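DNA polymerase sliding clamp B (Sulfolobus tokodaii, PDB 3AIZ) serves as a subunit of the ring-shaped sliding clamp that encircles DNA and tethers the replicative polymerase and other DNA-processing proteins to it. Local coordinates at residues 1-13 against 79-93. Residues are numbered along the deposited sequence; the frame is centred on the assembly and turned at random.
With SO4 (sulfate ion), chain F.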
ATOM      1  N   MET A   1     -41.474  15.522 -19.037  1.00 57.98           N
ATOM      2  CA  MET A   1     -40.207  15.306 -19.725  1.00 55.61           C
ATOM      3  C   MET A   1     -39.824  13.830 -19.730  1.00 53.08           C
ATOM      4  O   MET A   1     -40.576  12.982 -19.248  1.00 53.33           O
ATOM      5  CB  MET A   1     -39.096  16.140 -19.083  1.00 57.90           C
ATOM      6  CG  MET A   1     -39.277  17.645 -19.240  1.00 61.21           C
ATOM      7  SD  MET A   1     -37.865  18.590 -18.627  1.00 71.58           S
ATOM      8  CE  MET A   1     -38.396  20.265 -18.976  1.00 72.59           C
ATOM      9  N   ILE A   2     -38.649  13.531 -20.276  1.00 48.33           N
ATOM     10  CA  ILE A   2     -38.178  12.155 -20.397  1.00 45.08           C
ATOM     11  C   ILE A   2     -37.617  11.623 -19.081  1.00 41.40           C
ATOM     12  O   ILE A   2     -36.838  12.296 -18.407  1.00 41.34           O
ATOM     13  CB  ILE A   2     -37.104  12.029 -21.495  1.00 46.02           C
ATOM     14  CG1 ILE A   2     -37.651  12.539 -22.830  1.00 46.84           C
ATOM     15  CG2 ILE A   2     -36.634  10.590 -21.620  1.00 40.50           C
ATOM     16  CD1 ILE A   2     -36.651  12.480 -23.960  1.00 51.96           C
ATOM     17  N   LYS A   3     -38.017  10.408 -18.725  1.00 37.65           N
ATOM     18  CA  LYS A   3     -37.589   9.784 -17.480  1.00 37.74           C
ATOM     19  C   LYS A   3     -37.572   8.264 -17.629  1.00 37.82           C
ATOM     20  O   LYS A   3     -38.576   7.659 -18.000  1.00 38.44           O
ATOM     21  CB  LYS A   3     -38.518  10.202 -16.337  1.00 38.56           C
ATOM     22  CG  LYS A   3     -38.168   9.611 -14.982  1.00 41.10           C
ATOM     23  CD  LYS A   3     -39.171  10.047 -13.923  1.00 43.67           C
ATOM     24  CE  LYS A   3     -39.004   9.258 -12.631  1.00 46.54           C
ATOM     25  NZ  LYS A   3     -37.674   9.477 -12.001  1.00 48.97           N
ATOM     26  N   ALA A   4     -36.428   7.649 -17.343  1.00 36.22           N
ATOM     27  CA  ALA A   4     -36.278   6.206 -17.504  1.00 36.25           C
ATOM     28  C   ALA A   4     -35.438   5.593 -16.388  1.00 32.99           C
ATOM     29  O   ALA A   4     -34.559   6.246 -15.833  1.00 32.20           O
ATOM     30  CB  ALA A   4     -35.670   5.886 -18.860  1.00 34.37           C
ATOM     31  N   THR A   5     -35.713   4.334 -16.068  1.00 31.99           N
ATOM     32  CA  THR A   5     -34.992   3.640 -15.006  1.00 32.51           C
ATOM     33  C   THR A   5     -34.404   2.314 -15.485  1.00 34.57           C
ATOM     34  O   THR A   5     -35.113   1.471 -16.035  1.00 36.47           O
ATOM     35  CB  THR A   5     -35.897   3.376 -13.791  1.00 34.83           C
ATOM     36  OG1 THR A   5     -36.256   4.621 -13.178  1.00 37.66           O
ATOM     37  CG2 THR A   5     -35.180   2.507 -12.772  1.00 35.89           C
ATOM     38  N   TYR A   6     -33.106   2.140 -15.271  1.00 32.58           N
ATOM     39  CA  TYR A   6     -32.419   0.911 -15.646  1.00 32.28           C
ATOM     40  C   TYR A   6     -31.997   0.154 -14.389  1.00 34.50           C
ATOM     41  O   TYR A   6     -31.580   0.760 -13.404  1.00 35.42           O
ATOM     42  CB  TYR A   6     -31.209   1.228 -16.524  1.00 32.77           C
ATOM     43  CG  TYR A   6     -30.579   0.010 -17.149  1.00 35.70           C
ATOM     44  CD1 TYR A   6     -31.117  -0.563 -18.292  1.00 34.11           C
ATOM     45  CD2 TYR A   6     -29.445  -0.568 -16.597  1.00 35.72           C
ATOM     46  CE1 TYR A   6     -30.545  -1.679 -18.867  1.00 36.79           C
ATOM     47  CE2 TYR A   6     -28.866  -1.683 -17.166  1.00 37.70           C
ATOM     48  CZ  TYR A   6     -29.420  -2.234 -18.300  1.00 36.20           C
ATOM     49  OH  TYR A   6     -28.844  -3.344 -18.867  1.00 36.46           O
ATOM     50  N   SER A   7     -32.103  -1.171 -14.427  1.00 35.98           N
ATOM     51  CA  SER A   7     -31.961  -1.986 -13.220  1.00 35.71           C
ATOM     52  C   SER A   7     -30.523  -2.318 -12.820  1.00 34.67           C
ATOM     53  O   SER A   7     -30.301  -2.975 -11.806  1.00 33.88           O
ATOM     54  CB  SER A   7     -32.763  -3.283 -13.352  1.00 32.58           C
ATOM     55  OG  SER A   7     -32.190  -4.137 -14.327  1.00 36.59           O
ATOM     56  N   SER A   8     -29.549  -1.870 -13.606  1.00 34.10           N
ATOM     57  CA  SER A   8     -28.156  -2.192 -13.305  1.00 36.74           C
ATOM     58  C   SER A   8     -27.172  -1.078 -13.652  1.00 37.35           C
ATOM     59  O   SER A   8     -26.876  -0.836 -14.821  1.00 37.91           O
ATOM     60  CB  SER A   8     -27.739  -3.487 -14.005  1.00 36.48           C
ATOM     61  OG  SER A   8     -26.372  -3.771 -13.762  1.00 39.08           O
ATOM     62  N   ALA A   9     -26.659  -0.412 -12.623  1.00 37.93           N
ATOM     63  CA  ALA A   9     -25.647   0.617 -12.806  1.00 36.73           C
ATOM     64  C   ALA A   9     -24.365   0.010 -13.358  1.00 39.27           C
ATOM     65  O   ALA A   9     -23.724   0.583 -14.237  1.00 38.81           O
ATOM     66  CB  ALA A   9     -25.372   1.328 -11.489  1.00 34.48           C
ATOM     67  N   LYS A  10     -23.999  -1.158 -12.839  1.00 36.72           N
ATOM     68  CA  LYS A  10     -22.774  -1.830 -13.254  1.00 41.59           C
ATOM     69  C   LYS A  10     -22.792  -2.150 -14.745  1.00 41.65           C
ATOM     70  O   LYS A  10     -21.859  -1.809 -15.472  1.00 41.78           O
ATOM     71  CB  LYS A  10     -22.557  -3.110 -12.443  1.00 45.91           C
ATOM     72  CG  LYS A  10     -21.154  -3.685 -12.563  1.00 57.84           C
ATOM     73  CD  LYS A  10     -21.031  -5.027 -11.852  1.00 68.62           C
ATOM     74  CE  LYS A  10     -21.768  -6.125 -12.606  1.00 67.82           C
ATOM     75  NZ  LYS A  10     -21.178  -6.361 -13.954  1.00 58.88           N
ATOM     76  N   ASP A  11     -23.857  -2.805 -15.197  1.00 41.80           N
ATOM     77  CA  ASP A  11     -23.992  -3.173 -16.603  1.00 39.80           C
ATOM     78  C   ASP A  11     -23.979  -1.947 -17.513  1.00 40.67           C
ATOM     79  O   ASP A  11     -23.346  -1.955 -18.569  1.00 41.09           O
ATOM     80  CB  ASP A  11     -25.262  -3.997 -16.827  1.00 36.84           C
ATOM     81  CG  ASP A  11     -25.162  -5.389 -16.233  1.00 41.60           C
ATOM     82  OD1 ASP A  11     -24.027  -5.849 -15.986  1.00 45.50           O
ATOM     83  OD2 ASP A  11     -26.214  -6.027 -16.016  1.00 40.03           O
ATOM     84  N   PHE A  12     -24.675  -0.896 -17.092  1.00 39.52           N
ATOM     85  CA  PHE A  12     -24.688   0.367 -17.820  1.00 37.15           C
ATOM     86  C   PHE A  12     -23.261   0.876 -18.022  1.00 40.61           C
ATOM     87  O   PHE A  12     -22.900   1.334 -19.106  1.00 40.72           O
ATOM     88  CB  PHE A  12     -25.509   1.406 -17.053  1.00 38.89           C
ATOM     89  CG  PHE A  12     -26.034   2.527 -17.907  1.00 37.00           C
ATOM     90  CD1 PHE A  12     -27.376   2.866 -17.874  1.00 36.65           C
ATOM     91  CD2 PHE A  12     -25.189   3.240 -18.741  1.00 37.45           C
ATOM     92  CE1 PHE A  12     -27.865   3.898 -18.655  1.00 36.32           C
ATOM     93  CE2 PHE A  12     -25.672   4.270 -19.525  1.00 39.00           C
ATOM     94  CZ  PHE A  12     -27.013   4.600 -19.482  1.00 35.52           C
ATOM     95  N   TYR A  13     -22.453   0.790 -16.969  1.00 40.27           N
ATOM     96  CA  TYR A  13     -21.069   1.253 -17.017  1.00 41.16           C
ATOM     97  C   TYR A  13     -20.209   0.398 -17.945  1.00 45.46           C
ATOM     98  O   TYR A  13     -19.351   0.919 -18.660  1.00 45.08           O
ATOM     99  CB  TYR A  13     -20.462   1.280 -15.612  1.00 43.50           C
ATOM    100  CG  TYR A  13     -18.998   1.662 -15.580  1.00 46.08           C
ATOM    101  CD1 TYR A  13     -18.007   0.690 -15.528  1.00 48.37           C
ATOM    102  CD2 TYR A  13     -18.606   2.995 -15.603  1.00 46.85           C
ATOM    103  CE1 TYR A  13     -16.669   1.034 -15.499  1.00 52.50           C
ATOM    104  CE2 TYR A  13     -17.270   3.349 -15.574  1.00 47.38           C
ATOM    105  CZ  TYR A  13     -16.305   2.365 -15.523  1.00 54.99           C
ATOM    106  OH  TYR A  13     -14.974   2.711 -15.493  1.00 54.06           O
ATOM    107  N   LEU A  79     -21.550   6.389 -12.529  1.00 47.27           N
ATOM    108  CA  LEU A  79     -21.846   4.961 -12.546  1.00 47.47           C
ATOM    109  C   LEU A  79     -20.816   4.153 -11.758  1.00 51.06           C
ATOM    110  O   LEU A  79     -21.111   3.058 -11.277  1.00 49.77           O
ATOM    111  CB  LEU A  79     -21.941   4.446 -13.983  1.00 44.90           C
ATOM    112  CG  LEU A  79     -23.104   5.004 -14.805  1.00 42.81           C
ATOM    113  CD1 LEU A  79     -23.079   4.450 -16.220  1.00 39.69           C
ATOM    114  CD2 LEU A  79     -24.431   4.697 -14.131  1.00 35.99           C
ATOM    115  N   GLY A  80     -19.611   4.698 -11.628  1.00 53.83           N
ATOM    116  CA  GLY A  80     -18.563   4.055 -10.856  1.00 52.45           C
ATOM    117  C   GLY A  80     -18.810   4.171  -9.364  1.00 56.83           C
ATOM    118  O   GLY A  80     -18.272   3.397  -8.573  1.00 56.76           O
ATOM    119  N   LYS A  81     -19.634   5.144  -8.981  1.00 60.88           N
ATOM    120  CA  LYS A  81     -19.980   5.359  -7.579  1.00 62.22           C
ATOM    121  C   LYS A  81     -20.960   4.304  -7.074  1.00 65.62           C
ATOM    122  O   LYS A  81     -21.477   4.408  -5.961  1.00 65.93           O
ATOM    123  CB  LYS A  81     -20.576   6.755  -7.381  1.00 56.15           C
ATOM    124  CG  LYS A  81     -19.634   7.892  -7.735  1.00 57.78           C
ATOM    125  CD  LYS A  81     -20.273   9.244  -7.458  1.00 55.41           C
ATOM    126  CE  LYS A  81     -19.353  10.382  -7.868  1.00 61.61           C
ATOM    127  NZ  LYS A  81     -18.046  10.323  -7.155  1.00 63.62           N
ATOM    128  N   ALA A  82     -21.215   3.293  -7.898  1.00 65.53           N
ATOM    129  CA  ALA A  82     -22.127   2.219  -7.530  1.00 62.57           C
ATOM    130  C   ALA A  82     -21.578   1.421  -6.352  1.00 63.96           C
ATOM    131  O   ALA A  82     -20.676   0.599  -6.515  1.00 61.19           O
ATOM    132  CB  ALA A  82     -22.380   1.307  -8.720  1.00 61.62           C
ATOM    133  N   LYS A  83     -22.128   1.674  -5.168  1.00 64.01           N
ATOM    134  CA  LYS A  83     -21.700   0.979  -3.958  1.00 62.83           C
ATOM    135  C   LYS A  83     -21.846  -0.532  -4.101  1.00 63.57           C
ATOM    136  O   LYS A  83     -20.992  -1.294  -3.646  1.00 66.80           O
ATOM    137  CB  LYS A  83     -22.498   1.469  -2.746  1.00 57.00           C
ATOM    138  CG  LYS A  83     -22.179   2.892  -2.316  1.00 57.01           C
ATOM    139  CD  LYS A  83     -20.760   2.999  -1.776  1.00 64.24           C
ATOM    140  CE  LYS A  83     -20.441   4.417  -1.326  1.00 66.15           C
ATOM    141  NZ  LYS A  83     -20.519   5.395  -2.448  1.00 64.72           N
ATOM    142  N   SER A  84     -22.932  -0.959  -4.737  1.00 56.84           N
ATOM    143  CA  SER A  84     -23.215  -2.380  -4.898  1.00 56.36           C
ATOM    144  C   SER A  84     -23.416  -2.751  -6.365  1.00 59.12           C
ATOM    145  O   SER A  84     -23.525  -1.878  -7.226  1.00 59.98           O
ATOM    146  CB  SER A  84     -24.453  -2.766  -4.086  1.00 52.17           C
ATOM    147  OG  SER A  84     -24.759  -4.140  -4.236  1.00 61.99           O
ATOM    148  N   LYS A  85     -23.455  -4.050  -6.643  1.00 59.94           N
ATOM    149  CA  LYS A  85     -23.707  -4.537  -7.994  1.00 61.20           C
ATOM    150  C   LYS A  85     -25.206  -4.622  -8.262  1.00 56.05           C
ATOM    151  O   LYS A  85     -25.633  -5.005  -9.351  1.00 55.21           O
ATOM    152  CB  LYS A  85     -23.057  -5.906  -8.204  1.00 66.99           C
ATOM    153  CG  LYS A  85     -21.541  -5.898  -8.088  1.00 74.93           C
ATOM    154  CD  LYS A  85     -20.960  -7.283  -8.324  1.00 78.61           C
ATOM    155  CE  LYS A  85     -19.447  -7.278  -8.182  1.00 77.14           C
ATOM    156  NZ  LYS A  85     -19.022  -6.822  -6.829  1.00 78.66           N
ATOM    157  N   SER A  86     -26.001  -4.261  -7.260  1.00 53.38           N
ATOM    158  CA  SER A  86     -27.452  -4.275  -7.387  1.00 50.48           C
ATOM    159  C   SER A  86     -28.007  -2.859  -7.491  1.00 46.47           C
ATOM    160  O   SER A  86     -29.218  -2.650  -7.420  1.00 47.13           O
ATOM    161  CB  SER A  86     -28.085  -4.998  -6.197  1.00 49.53           C
ATOM    162  OG  SER A  86     -27.640  -6.341  -6.125  1.00 59.09           O
ATOM    163  N   ALA A  87     -27.115  -1.888  -7.657  1.00 44.42           N
ATOM    164  CA  ALA A  87     -27.515  -0.489  -7.753  1.00 39.30           C
ATOM    165  C   ALA A  87     -28.219  -0.209  -9.075  1.00 37.69           C
ATOM    166  O   ALA A  87     -27.777  -0.660 -10.130  1.00 37.83           O
ATOM    167  CB  ALA A  87     -26.307   0.418  -7.594  1.00 41.16           C
ATOM    168  N   THR A  88     -29.316   0.538  -9.012  1.00 34.19           N
ATOM    169  CA  THR A  88     -30.070   0.888 -10.209  1.00 34.29           C
ATOM    170  C   THR A  88     -29.693   2.282 -10.699  1.00 34.07           C
ATOM    171  O   THR A  88     -28.958   3.005 -10.030  1.00 35.43           O
ATOM    172  CB  THR A  88     -31.590   0.823  -9.964  1.00 34.13           C
ATOM    173  OG1 THR A  88     -31.969   1.822  -9.010  1.00 36.27           O
ATOM    174  CG2 THR A  88     -31.986  -0.550  -9.440  1.00 32.13           C
ATOM    175  N   VAL A  89     -30.194   2.650 -11.872  1.00 33.37           N
ATOM    176  CA  VAL A  89     -29.912   3.957 -12.451  1.00 33.32           C
ATOM    177  C   VAL A  89     -31.173   4.582 -13.034  1.00 35.69           C
ATOM    178  O   VAL A  89     -31.969   3.905 -13.681  1.00 35.42           O
ATOM    179  CB  VAL A  89     -28.849   3.867 -13.561  1.00 30.89           C
ATOM    180  CG1 VAL A  89     -28.696   5.205 -14.263  1.00 32.41           C
ATOM    181  CG2 VAL A  89     -27.528   3.423 -12.985  1.00 38.48           C
ATOM    182  N   THR A  90     -31.354   5.877 -12.799  1.00 32.75           N
ATOM    183  CA  THR A  90     -32.466   6.600 -13.395  1.00 33.79           C
ATOM    184  C   THR A  90     -31.952   7.738 -14.264  1.00 34.58           C
ATOM    185  O   THR A  90     -31.002   8.431 -13.901  1.00 34.38           O
ATOM    186  CB  THR A  90     -33.436   7.155 -12.331  1.00 34.45           C
ATOM    187  OG1 THR A  90     -32.744   8.079 -11.483  1.00 40.64           O
ATOM    188  CG2 THR A  90     -34.009   6.028 -11.487  1.00 32.99           C
ATOM    189  N   LEU A  91     -32.580   7.912 -15.421  1.00 37.36           N
ATOM    190  CA  LEU A  91     -32.245   8.994 -16.334  1.00 35.58           C
ATOM    191  C   LEU A  91     -33.417   9.960 -16.406  1.00 36.79           C
ATOM    192  O   LEU A  91     -34.522   9.577 -16.785  1.00 38.02           O
ATOM    193  CB  LEU A  91     -31.940   8.439 -17.725  1.00 35.32           C
ATOM    194  CG  LEU A  91     -30.831   7.389 -17.812  1.00 32.98           C
ATOM    195  CD1 LEU A  91     -30.785   6.780 -19.201  1.00 33.22           C
ATOM    196  CD2 LEU A  91     -29.487   7.993 -17.444  1.00 33.51           C
ATOM    197  N   GLU A  92     -33.172  11.212 -16.041  1.00 37.56           N
ATOM    198  CA  GLU A  92     -34.228  12.214 -16.001  1.00 38.95           C
ATOM    199  C   GLU A  92     -33.841  13.458 -16.793  1.00 39.00           C
ATOM    200  O   GLU A  92     -32.815  14.082 -16.523  1.00 37.31           O
ATOM    201  CB  GLU A  92     -34.541  12.580 -14.551  1.00 43.81           C
ATOM    202  CG  GLU A  92     -35.677  13.569 -14.377  1.00 49.92           C
ATOM    203  CD  GLU A  92     -35.952  13.873 -12.917  1.00 60.15           C
ATOM    204  OE1 GLU A  92     -35.516  13.080 -12.055  1.00 57.81           O
ATOM    205  OE2 GLU A  92     -36.601  14.902 -12.632  1.00 63.36           O
ATOM    206  N   GLU A  93     -34.667  13.815 -17.771  1.00 41.61           N
ATOM    207  CA  GLU A  93     -34.406  14.984 -18.602  1.00 46.83           C
ATOM    208  C   GLU A  93     -34.479  16.279 -17.798  1.00 50.06           C
ATOM    209  O   GLU A  93     -35.285  16.410 -16.875  1.00 49.77           O
ATOM    210  CB  GLU A  93     -35.385  15.045 -19.776  1.00 48.62           C
ATOM    211  CG  GLU A  93     -35.147  16.220 -20.714  1.00 51.44           C
ATOM    212  CD  GLU A  93     -36.222  16.351 -21.774  1.00 56.72           C
ATOM    213  OE1 GLU A  93     -37.234  15.622 -21.695  1.00 56.31           O
ATOM    214  OE2 GLU A  93     -36.057  17.186 -22.689  1.00 61.29           O
TER
HETATM  215  S   SO4 F 250     -21.778  -6.239  -3.873  1.00 81.30           S
HETATM  216  O1  SO4 F 250     -21.189  -7.524  -4.242  1.00 83.06           O
HETATM  217  O2  SO4 F 250     -23.202  -6.419  -3.603  1.00 65.84           O
HETATM  218  O3  SO4 F 250     -21.113  -5.722  -2.679  1.00 71.52           O
HETATM  219  O4  SO4 F 250     -21.605  -5.292  -4.971  1.00 72.19           O
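Leu91 N to Ala4 O and Tyr6 N to Val89 O, both 2.6 Å, are the shortest hydrogen bonds in an antiparallel pairing of strands 3-6 and 88-93 in the N-terminal domain of a PCNA-type clamp. At one end of it Glu93 OE1 accepts the N-H of Ile2, 2.9 Å from N, through its anti lone pair, and OE2 forms a salt bridge with Lys119. The same two residues are joined again by Glu93 N to Ile2 O, so Ile2 is held through both backbone polar atoms. An extended chain, with CG anti to the backbone N (chi1 -178°), carries the Glu93 carboxylate back to the start of the chain, where the side chain of Met1 crosses it at about a right angle.

Further along, Ala4 with Leu91 and Tyr6 with Val89 are hydrogen-bonded pairs, each with two backbone bonds. The intervening Thr5 and Thr90 are a non-hydrogen-bonded pair whose side chains run side by side on the sheet face shared with Lys3 and Glu92; OG1 of Thr90 bonds to Arg103 of strand 97-104, the next strand over. Beyond the strands, Ala9 N to Ala87 O at 2.7 Å ties the first turn of helix 9-16 to the loop leading into strand 88-93. There Ser8 is the N-cap, its OG accepting from Asp11 N. In that loop Ser84 OG and Lys85 N hydrogen-bond a sulfate ion, probably from the crystallisation liquor, which Lys106 also binds.

Helix 9-16 lies over the other face, the one bearing Ala4, Tyr6, Val89 and Leu91; in PCNA clamps such helices line the DNA channel. Ala9 CB packs against Ala82, Ala87 and Val89, while CD1 of Leu91 meets the Phe12 ring at its edge. Leu79 reaches between Phe12 and Tyr13: its CD1 lies 3.5 Å from Phe12 CD2, and its CB 3.9 Å from Tyr13 CB.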